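Long-range contacts in dioxygenase (Pseudomonas brassicacearum, PDB 5V2D), which probably cleaves the central double bond of lignin-derived stilbenes with dioxygen at an iron centre, in the manner of the carotenoid cleavage oxygenases: residues L343-T351 / E362-C371; D377-H387 / F440-A450. All blocks are in the same frame, centred on the assembly; numbering follows the deposited sequence.

Contact 1 (L343-T351 / E362-C371)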
loop_
_atom_site.group_PDB
_atom_site.type_symbol
_atom_site.label_atom_id
_atom_site.label_comp_id
_atom_site.label_asym_id
_atom_site.label_seq_id
_atom_site.Cartn_x
_atom_site.Cartn_y
_atom_site.Cartn_z
ATOM N N LEU A 343 15.349 11.553 9.292
ATOM C CA LEU A 343 13.957 12.062 9.298
ATOM C C LEU A 343 13.169 11.622 10.531
ATOM O O LEU A 343 13.021 10.472 10.767
ATOM C CB LEU A 343 13.219 11.597 8.047
ATOM C CG LEU A 343 13.836 12.106 6.739
ATOM C CD1 LEU A 343 13.139 11.580 5.479
ATOM C CD2 LEU A 343 14.005 13.651 6.747
ATOM N N ALA A 344 12.613 12.568 11.271
ATOM C CA ALA A 344 11.715 12.267 12.355
ATOM C C ALA A 344 10.387 11.710 11.737
ATOM O O ALA A 344 9.873 12.241 10.762
ATOM C CB ALA A 344 11.438 13.521 13.152
ATOM N N ALA A 345 9.883 10.625 12.292
ATOM C CA ALA A 345 8.617 10.033 11.897
ATOM C C ALA A 345 7.993 9.420 13.170
ATOM O O ALA A 345 8.677 8.879 14.023
ATOM C CB ALA A 345 8.828 8.973 10.822
ATOM N N CYS A 346 6.691 9.498 13.266
ATOM C CA CYS A 346 5.943 8.779 14.275
ATOM C C CYS A 346 4.465 8.745 13.835
ATOM O O CYS A 346 4.096 9.426 12.877
ATOM C CB CYS A 346 6.142 9.513 15.672
ATOM S SG CYS A 346 5.358 11.152 15.682
ATOM N N LEU A 347 3.666 7.927 14.502
ATOM C CA LEU A 347 2.224 7.925 14.339
ATOM C C LEU A 347 1.651 9.210 14.936
ATOM O O LEU A 347 1.985 9.574 16.071
ATOM C CB LEU A 347 1.582 6.685 15.011
ATOM C CG LEU A 347 0.111 6.457 14.637
ATOM C CD1 LEU A 347 -0.089 5.972 13.198
ATOM C CD2 LEU A 347 -0.476 5.482 15.611
ATOM N N MET A 348 0.794 9.890 14.181
ATOM C CA MET A 348 0.157 11.132 14.603
ATOM C C MET A 348 -1.329 11.155 14.402
ATOM O O MET A 348 -1.888 10.413 13.580
ATOM C CB MET A 348 0.761 12.295 13.811
ATOM C CG MET A 348 2.247 12.256 13.831
ATOM S SD MET A 348 3.195 13.730 14.014
ATOM C CE MET A 348 2.790 14.026 15.640
ATOM N N ARG A 349 -1.993 12.031 15.161
ATOM C CA ARG A 349 -3.410 12.277 15.008
ATOM C C ARG A 349 -3.552 13.699 14.499
ATOM O O ARG A 349 -3.072 14.645 15.144
ATOM C CB ARG A 349 -4.172 12.145 16.293
ATOM C CG ARG A 349 -5.650 12.550 16.178
ATOM C CD ARG A 349 -6.495 12.021 17.350
ATOM N NE ARG A 349 -6.652 10.570 17.198
ATOM C CZ ARG A 349 -7.286 9.763 18.023
ATOM N NH1 ARG A 349 -7.940 10.304 19.082
ATOM N NH2 ARG A 349 -7.364 8.462 17.733
ATOM N N TRP A 350 -4.247 13.849 13.384
ATOM C CA TRP A 350 -4.687 15.165 12.907
ATOM C C TRP A 350 -6.138 15.386 13.347
ATOM O O TRP A 350 -6.960 14.465 13.300
ATOM C CB TRP A 350 -4.673 15.189 11.395
ATOM C CG TRP A 350 -3.371 14.963 10.773
ATOM C CD1 TRP A 350 -2.907 13.793 10.329
ATOM C CD2 TRP A 350 -2.436 15.957 10.363
ATOM N NE1 TRP A 350 -1.679 13.968 9.725
ATOM C CE2 TRP A 350 -1.390 15.296 9.699
ATOM C CE3 TRP A 350 -2.363 17.349 10.512
ATOM C CZ2 TRP A 350 -0.271 15.946 9.224
ATOM C CZ3 TRP A 350 -1.216 17.998 10.037
ATOM C CH2 TRP A 350 -0.215 17.313 9.396
ATOM N N THR A 351 -6.475 16.624 13.724
ATOM C CA THR A 351 -7.806 16.996 14.131
ATOM C C THR A 351 -8.242 18.186 13.227
ATOM O O THR A 351 -7.520 19.225 13.167
ATOM C CB THR A 351 -7.750 17.475 15.579
ATOM O OG1 THR A 351 -7.333 16.367 16.414
ATOM C CG2 THR A 351 -9.167 17.931 16.053
ATOM N N GLU A 362 -1.779 21.292 13.299
ATOM C CA GLU A 362 -0.608 20.599 13.692
ATOM C C GLU A 362 -0.960 19.173 14.147
ATOM O O GLU A 362 -1.900 18.983 14.887
ATOM C CB GLU A 362 0.147 21.406 14.725
ATOM C CG GLU A 362 1.104 22.314 13.934
ATOM C CD GLU A 362 1.834 23.336 14.758
ATOM O OE1 GLU A 362 2.264 23.042 15.905
ATOM O OE2 GLU A 362 1.983 24.451 14.224
ATOM N N PRO A 363 -0.149 18.213 13.708
ATOM C CA PRO A 363 -0.408 16.844 14.089
ATOM C C PRO A 363 0.126 16.586 15.516
ATOM O O PRO A 363 1.078 17.227 15.919
ATOM C CB PRO A 363 0.420 16.068 13.027
ATOM C CG PRO A 363 1.599 16.970 12.739
ATOM C CD PRO A 363 1.013 18.340 12.769
ATOM N N GLN A 364 -0.518 15.704 16.256
ATOM C CA GLN A 364 -0.173 15.367 17.647
ATOM C C GLN A 364 0.295 13.937 17.714
ATOM O O GLN A 364 -0.350 13.059 17.155
ATOM C CB GLN A 364 -1.379 15.605 18.600
ATOM C CG GLN A 364 -1.915 17.067 18.548
ATOM C CD GLN A 364 -0.812 18.145 18.839
ATOM O OE1 GLN A 364 -0.028 18.003 19.773
ATOM N NE2 GLN A 364 -0.733 19.191 18.005
ATOM N N PRO A 365 1.386 13.692 18.411
ATOM C CA PRO A 365 1.936 12.340 18.396
ATOM C C PRO A 365 1.133 11.335 19.162
ATOM O O PRO A 365 0.592 11.623 20.202
ATOM C CB PRO A 365 3.358 12.495 19.017
ATOM C CG PRO A 365 3.368 13.791 19.739
ATOM C CD PRO A 365 2.246 14.652 19.147
ATOM N N LEU A 366 1.025 10.140 18.607
ATOM C CA LEU A 366 0.436 9.018 19.259
ATOM C C LEU A 366 1.481 7.953 19.602
ATOM O O LEU A 366 1.176 7.039 20.345
ATOM C CB LEU A 366 -0.594 8.408 18.323
ATOM C CG LEU A 366 -1.764 9.226 17.884
ATOM C CD1 LEU A 366 -2.646 8.471 16.899
ATOM C CD2 LEU A 366 -2.614 9.584 19.137
ATOM N N THR A 367 2.653 7.995 18.965
ATOM C CA THR A 367 3.751 7.123 19.353
ATOM C C THR A 367 4.960 8.020 19.393
ATOM O O THR A 367 4.982 9.140 18.847
ATOM C CB THR A 367 4.072 5.991 18.283
ATOM O OG1 THR A 367 4.558 6.514 16.999
ATOM C CG2 THR A 367 2.880 5.065 18.092
ATOM N N ASP A 368 6.008 7.541 19.997
ATOM C CA ASP A 368 7.270 8.267 19.933
ATOM C C ASP A 368 8.286 7.464 19.118
ATOM O O ASP A 368 9.469 7.662 19.280
ATOM C CB ASP A 368 7.752 8.571 21.347
ATOM C CG ASP A 368 8.094 7.330 22.132
ATOM O OD1 ASP A 368 7.821 6.167 21.685
ATOM O OD2 ASP A 368 8.682 7.505 23.218
ATOM N N TYR A 369 7.828 6.540 18.273
ATOM C CA TYR A 369 8.726 5.758 17.413
ATOM C C TYR A 369 8.190 5.784 15.976
ATOM O O TYR A 369 6.983 5.899 15.776
ATOM C CB TYR A 369 8.876 4.289 17.905
ATOM C CG TYR A 369 7.562 3.573 18.138
ATOM C CD1 TYR A 369 6.985 3.516 19.391
ATOM C CD2 TYR A 369 6.892 2.927 17.070
ATOM C CE1 TYR A 369 5.788 2.805 19.610
ATOM C CE2 TYR A 369 5.677 2.292 17.267
ATOM C CZ TYR A 369 5.145 2.206 18.532
ATOM O OH TYR A 369 3.945 1.543 18.695
ATOM N N PRO A 370 9.086 5.679 15.004
ATOM C CA PRO A 370 8.615 5.594 13.587
ATOM C C PRO A 370 7.983 4.246 13.319
ATOM O O PRO A 370 8.380 3.194 13.869
ATOM C CB PRO A 370 9.897 5.721 12.751
ATOM C CG PRO A 370 11.044 5.381 13.686
ATOM C CD PRO A 370 10.574 5.663 15.120
ATOM N N CYS A 371 7.004 4.267 12.458
ATOM C CA CYS A 371 6.241 3.124 12.076
ATOM C C CYS A 371 5.561 3.338 10.690
ATOM O O CYS A 371 5.500 4.436 10.188
ATOM C CB CYS A 371 5.185 2.857 13.150
ATOM S SG CYS A 371 4.091 4.246 13.485
HETATM O O HOH W 1 -4.236 18.508 14.301
#
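Pro363 lies flat over one face of the Trp350 indole, its CB 3.6 Å from the centroid of the six-membered ring and almost exactly on the ring normal, a CH-pi contact. Next to it Met348 reaches across the partner strand: its sulfur SD rests 3.8 Å from Pro363 CB, and a bend at chi3 (70°) turns the methyl CE onto the ring of Pro365. Leu347 CD2 and Leu366 CD1 touch at 3.9 Å.

These side chains hang on an antiparallel hairpin, in which Arg349 and Gln364 form a hydrogen-bonded pair, N to O in both directions, and Met348 faces Pro365 in a non-hydrogen-bonded pair. One step on, Leu366 N gives a nearly straight 2.8 Å bond to Leu347 O, which takes a second, weak one from Thr367 N. The hydroxyl of Thr367 answers Leu347 N: OG1 accepts from it at 3.0 Å and donates to Tyr369 O at 2.8 Å. Further out, strand 314-322 pairs with the other edge of 345-351, and Asp318 takes the Arg349 guanidinium in a salt bridge.

Pro363 and Pro365 fall at positions of the 362-371 segment that cost the pairing no bond, whereas Pro370 N, 3.4 Å from Ala345 O, has no hydrogen to give it. Toward that end a threonine hydroxyl and apolar packing supplement the backbone bonds.

Contact 2 (D377-H387 / F440-A450)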
loop_
_atom_site.group_PDB
_atom_site.type_symbol
_atom_site.label_atom_id
_atom_site.label_comp_id
_atom_site.label_asym_id
_atom_site.label_seq_id
_atom_site.Cartn_x
_atom_site.Cartn_y
_atom_site.Cartn_z
ATOM N N ASP A 377 -8.605 -2.876 12.856
ATOM C CA ASP A 377 -9.623 -3.896 12.740
ATOM C C ASP A 377 -10.591 -3.459 11.624
ATOM O O ASP A 377 -11.188 -2.386 11.769
ATOM C CB ASP A 377 -10.323 -4.016 14.109
ATOM C CG ASP A 377 -11.326 -5.160 14.208
ATOM O OD1 ASP A 377 -11.971 -5.510 13.202
ATOM O OD2 ASP A 377 -11.525 -5.642 15.373
ATOM N N ASP A 378 -10.748 -4.264 10.556
ATOM C CA ASP A 378 -11.644 -3.916 9.444
ATOM C C ASP A 378 -13.044 -3.523 9.879
ATOM O O ASP A 378 -13.745 -2.734 9.228
ATOM C CB ASP A 378 -11.801 -5.090 8.466
ATOM C CG ASP A 378 -10.572 -5.288 7.581
ATOM O OD1 ASP A 378 -9.803 -4.346 7.402
ATOM O OD2 ASP A 378 -10.372 -6.410 7.039
ATOM N N ARG A 379 -13.500 -4.096 10.997
ATOM C CA ARG A 379 -14.859 -3.840 11.470
ATOM C C ARG A 379 -15.030 -2.456 12.064
ATOM O O ARG A 379 -16.143 -2.050 12.271
ATOM C CB ARG A 379 -15.289 -4.903 12.452
ATOM C CG ARG A 379 -15.235 -6.346 11.862
ATOM C CD ARG A 379 -15.341 -7.368 12.988
ATOM N NE ARG A 379 -14.259 -7.236 13.955
ATOM C CZ ARG A 379 -14.283 -7.777 15.185
ATOM N NH1 ARG A 379 -15.354 -8.465 15.583
ATOM N NH2 ARG A 379 -13.288 -7.556 16.085
ATOM N N TYR A 380 -13.932 -1.697 12.262
ATOM C CA TYR A 380 -13.944 -0.375 12.869
ATOM C C TYR A 380 -13.463 0.724 11.938
ATOM O O TYR A 380 -13.233 1.879 12.366
ATOM C CB TYR A 380 -13.017 -0.422 14.126
ATOM C CG TYR A 380 -13.674 -1.220 15.209
ATOM C CD1 TYR A 380 -13.747 -2.618 15.147
ATOM C CD2 TYR A 380 -14.335 -0.568 16.251
ATOM C CE1 TYR A 380 -14.411 -3.341 16.124
ATOM C CE2 TYR A 380 -14.990 -1.272 17.238
ATOM C CZ TYR A 380 -15.032 -2.652 17.156
ATOM O OH TYR A 380 -15.688 -3.352 18.095
ATOM N N ILE A 381 -13.279 0.387 10.659
ATOM C CA ILE A 381 -12.876 1.409 9.679
ATOM C C ILE A 381 -13.865 2.580 9.709
ATOM O O ILE A 381 -15.065 2.398 9.536
ATOM C CB ILE A 381 -12.756 0.786 8.291
ATOM C CG1 ILE A 381 -11.431 0.009 8.268
ATOM C CG2 ILE A 381 -12.744 1.872 7.220
ATOM C CD1 ILE A 381 -11.234 -0.754 6.929
ATOM N N GLY A 382 -13.376 3.789 9.903
ATOM C CA GLY A 382 -14.283 4.919 9.877
ATOM C C GLY A 382 -14.992 5.258 11.188
ATOM O O GLY A 382 -15.749 6.236 11.235
ATOM N N ARG A 383 -14.752 4.482 12.231
ATOM C CA ARG A 383 -15.498 4.658 13.493
ATOM C C ARG A 383 -14.486 4.855 14.616
ATOM O O ARG A 383 -13.276 4.501 14.520
ATOM C CB ARG A 383 -16.339 3.425 13.902
ATOM C CG ARG A 383 -17.039 2.585 12.868
ATOM C CD ARG A 383 -18.294 3.253 12.236
ATOM N NE ARG A 383 -18.089 3.539 10.784
ATOM C CZ ARG A 383 -18.977 3.387 9.790
ATOM N NH1 ARG A 383 -20.201 2.932 10.029
ATOM N NH2 ARG A 383 -18.651 3.730 8.537
ATOM N N GLN A 384 -15.009 5.266 15.744
ATOM C CA GLN A 384 -14.209 5.399 16.949
ATOM C C GLN A 384 -13.575 4.031 17.237
ATOM O O GLN A 384 -14.187 2.956 17.080
ATOM C CB GLN A 384 -15.137 5.814 18.156
ATOM C CG GLN A 384 -14.792 6.979 19.097
ATOM C CD GLN A 384 -13.318 7.167 19.499
ATOM O OE1 GLN A 384 -12.317 6.567 19.005
ATOM N NE2 GLN A 384 -13.176 8.211 20.292
ATOM N N TYR A 385 -12.345 4.041 17.653
ATOM C CA TYR A 385 -11.560 2.838 17.743
ATOM C C TYR A 385 -10.460 3.082 18.731
ATOM O O TYR A 385 -10.180 4.219 19.035
ATOM C CB TYR A 385 -10.993 2.450 16.344
ATOM C CG TYR A 385 -9.733 3.154 15.966
ATOM C CD1 TYR A 385 -8.580 2.449 15.764
ATOM C CD2 TYR A 385 -9.697 4.558 15.768
ATOM C CE1 TYR A 385 -7.388 3.099 15.405
ATOM C CE2 TYR A 385 -8.528 5.215 15.438
ATOM C CZ TYR A 385 -7.383 4.483 15.244
ATOM O OH TYR A 385 -6.191 5.051 14.955
ATOM N N ALA A 386 -9.818 2.003 19.182
ATOM C CA ALA A 386 -8.784 2.086 20.199
ATOM C C ALA A 386 -7.532 1.251 19.999
ATOM O O ALA A 386 -6.694 1.187 20.907
ATOM C CB ALA A 386 -9.389 1.744 21.581
ATOM N N HIS A 387 -7.430 0.579 18.848
ATOM C CA HIS A 387 -6.309 -0.320 18.595
ATOM C C HIS A 387 -5.759 -0.214 17.176
ATOM O O HIS A 387 -6.511 -0.014 16.263
ATOM C CB HIS A 387 -6.791 -1.756 18.794
ATOM C CG HIS A 387 -7.277 -2.031 20.180
ATOM N ND1 HIS A 387 -6.427 -2.499 21.164
ATOM C CD2 HIS A 387 -8.508 -1.892 20.750
ATOM C CE1 HIS A 387 -7.093 -2.517 22.311
ATOM N NE2 HIS A 387 -8.374 -2.235 22.072
ATOM N N PHE A 440 -5.287 -8.304 10.055
ATOM C CA PHE A 440 -5.937 -8.695 11.286
ATOM C C PHE A 440 -7.146 -9.581 10.980
ATOM O O PHE A 440 -7.936 -9.247 10.095
ATOM C CB PHE A 440 -6.353 -7.511 12.124
ATOM C CG PHE A 440 -7.244 -7.868 13.261
ATOM C CD1 PHE A 440 -6.701 -8.438 14.397
ATOM C CD2 PHE A 440 -8.626 -7.705 13.189
ATOM C CE1 PHE A 440 -7.540 -8.849 15.475
ATOM C CE2 PHE A 440 -9.421 -8.088 14.264
ATOM C CZ PHE A 440 -8.883 -8.648 15.387
ATOM N N ILE A 441 -7.277 -10.679 11.732
ATOM C CA ILE A 441 -8.377 -11.593 11.550
ATOM C C ILE A 441 -9.122 -11.690 12.903
ATOM O O ILE A 441 -8.531 -12.132 13.864
ATOM C CB ILE A 441 -7.871 -13.002 11.173
ATOM C CG1 ILE A 441 -7.105 -12.946 9.876
ATOM C CG2 ILE A 441 -9.050 -13.962 11.042
ATOM C CD1 ILE A 441 -6.469 -14.271 9.417
ATOM N N PRO A 442 -10.413 -11.322 12.960
ATOM C CA PRO A 442 -11.108 -11.441 14.229
ATOM C C PRO A 442 -11.200 -12.861 14.729
ATOM O O PRO A 442 -11.290 -13.766 13.966
ATOM C CB PRO A 442 -12.546 -10.991 13.899
ATOM C CG PRO A 442 -12.457 -10.284 12.526
ATOM C CD PRO A 442 -11.301 -10.830 11.853
ATOM N N ARG A 443 -11.151 -13.049 16.063
ATOM C CA ARG A 443 -11.204 -14.434 16.648
ATOM C C ARG A 443 -12.547 -15.082 16.314
ATOM O O ARG A 443 -12.581 -16.266 16.096
ATOM C CB ARG A 443 -10.996 -14.386 18.192
ATOM C CG ARG A 443 -10.714 -15.760 18.851
ATOM C CD ARG A 443 -10.400 -15.667 20.348
ATOM N NE ARG A 443 -9.378 -14.638 20.510
ATOM C CZ ARG A 443 -8.065 -14.805 20.473
ATOM N NH1 ARG A 443 -7.495 -16.002 20.467
ATOM N NH2 ARG A 443 -7.272 -13.710 20.546
ATOM N N SER A 444 -13.597 -14.296 16.271
ATOM C CA SER A 444 -14.916 -14.784 15.883
ATOM C C SER A 444 -15.637 -13.544 15.461
ATOM O O SER A 444 -15.160 -12.442 15.690
ATOM C CB SER A 444 -15.663 -15.432 17.062
ATOM O OG SER A 444 -15.869 -14.492 18.133
ATOM N N ALA A 445 -16.824 -13.694 14.875
ATOM C CA ALA A 445 -17.604 -12.498 14.484
ATOM C C ALA A 445 -18.083 -11.688 15.711
ATOM O O ALA A 445 -18.318 -10.504 15.655
ATOM C CB ALA A 445 -18.737 -12.896 13.557
ATOM N N ASP A 446 -18.176 -12.356 16.846
ATOM C CA ASP A 446 -18.435 -11.703 18.160
ATOM C C ASP A 446 -17.350 -10.839 18.770
ATOM O O ASP A 446 -17.587 -10.126 19.716
ATOM C CB ASP A 446 -18.649 -12.808 19.197
ATOM C CG ASP A 446 -20.110 -13.029 19.454
ATOM O OD1 ASP A 446 -20.519 -13.187 20.622
ATOM O OD2 ASP A 446 -20.893 -13.026 18.472
ATOM N N ALA A 447 -16.128 -11.033 18.342
ATOM C CA ALA A 447 -15.004 -10.657 19.140
ATOM C C ALA A 447 -14.944 -9.144 19.302
ATOM O O ALA A 447 -15.265 -8.411 18.376
ATOM C CB ALA A 447 -13.736 -11.183 18.512
ATOM N N GLU A 448 -14.495 -8.719 20.471
ATOM C CA GLU A 448 -14.223 -7.309 20.713
ATOM C C GLU A 448 -13.141 -6.808 19.725
ATOM O O GLU A 448 -12.436 -7.586 19.034
ATOM C CB GLU A 448 -13.782 -7.089 22.185
ATOM C CG GLU A 448 -14.755 -6.590 23.329
ATOM C CD GLU A 448 -16.295 -6.969 23.250
ATOM O OE1 GLU A 448 -16.989 -6.589 22.251
ATOM O OE2 GLU A 448 -16.834 -7.614 24.212
ATOM N N GLU A 449 -13.048 -5.476 19.669
ATOM C CA GLU A 449 -12.093 -4.813 18.770
ATOM C C GLU A 449 -10.689 -5.385 18.951
ATOM O O GLU A 449 -10.171 -5.439 20.066
ATOM C CB GLU A 449 -12.028 -3.268 18.989
ATOM C CG GLU A 449 -11.202 -2.608 17.889
ATOM C CD GLU A 449 -10.805 -1.144 18.162
ATOM O OE1 GLU A 449 -11.352 -0.548 19.098
ATOM O OE2 GLU A 449 -9.933 -0.610 17.444
ATOM N N ALA A 450 -10.074 -5.783 17.835
ATOM C CA ALA A 450 -8.656 -6.168 17.783
ATOM C C ALA A 450 -8.375 -7.429 18.568
ATOM O O ALA A 450 -7.194 -7.700 18.913
ATOM C CB ALA A 450 -7.699 -5.055 18.260
HETATM O O HOH W 2 -8.586 -1.455 15.373
HETATM O O HOH W 3 -7.293 -7.222 8.081
HETATM O O HOH W 4 -16.235 -5.980 17.578
#
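Arg379 NH1 donates to Ala447 O at 2.8 Å, and Asp377 OD2 accepts a straight 2.9 Å bond from Ala450 N on its anti lone pair, joining loops of neighbouring blades in the seven-bladed beta-propeller of this family. Arg379 NH2 adds a bond to Glu448 O from above that carbonyl's plane. A side-on salt bridge within 377-387 fixes the arginine in place: NE meets Asp377 OD1 and NH2 meets OD2 (2.7 Å), each on a syn lone pair, while OD1 also accepts from Arg379 N, closing an Asx turn. A leucine in place of Arg379 would probably leave the Asp377 carboxylate without its countercharge and Glu448 O without the arginine N-H, Ala447 O keeping only the water that bridges it to Tyr380 OH.

In the reverse direction, Glu449 reaches into the 377-387 loop. Its extended chain, chi1 -171°, carries the carboxylate to a bifurcated bond from Ala386 N, 3.0 Å to OE1 and 3.1 Å to OE2. OE2 also takes a weak bond from His387 N and one from a water linking Asp377 N and His387 O. Pro442 CB covers one guanidinium face of Arg379, and the Tyr380 ring, nearly parallel to the Glu449 carboxylate, takes the methylene CG over its centre, 3.6 Å from the centroid.

Overall arrangement
The two contacts follow one another along the chain, contact 1 closing before contact 2 opens, and their centres lie 22 Å apart. Contact 1 is local, a hairpin at the outer edge of the sheet formed by strands 301-311, 314-322, 345-353 and 364-365. Contact 2 spans the next two sheets: its first loop joins strands 371-375 and 387-392, and its second segment runs from the end of strand 433-442 into the loop after it. Arg349 of contact 1 packs on Tyr385 of contact 2, and their shared polar partner Asp318 links the first sheet to the second. All three are blades of the family's seven-bladed beta-propeller, whose iron is bound by His188, His239, His304 and His495.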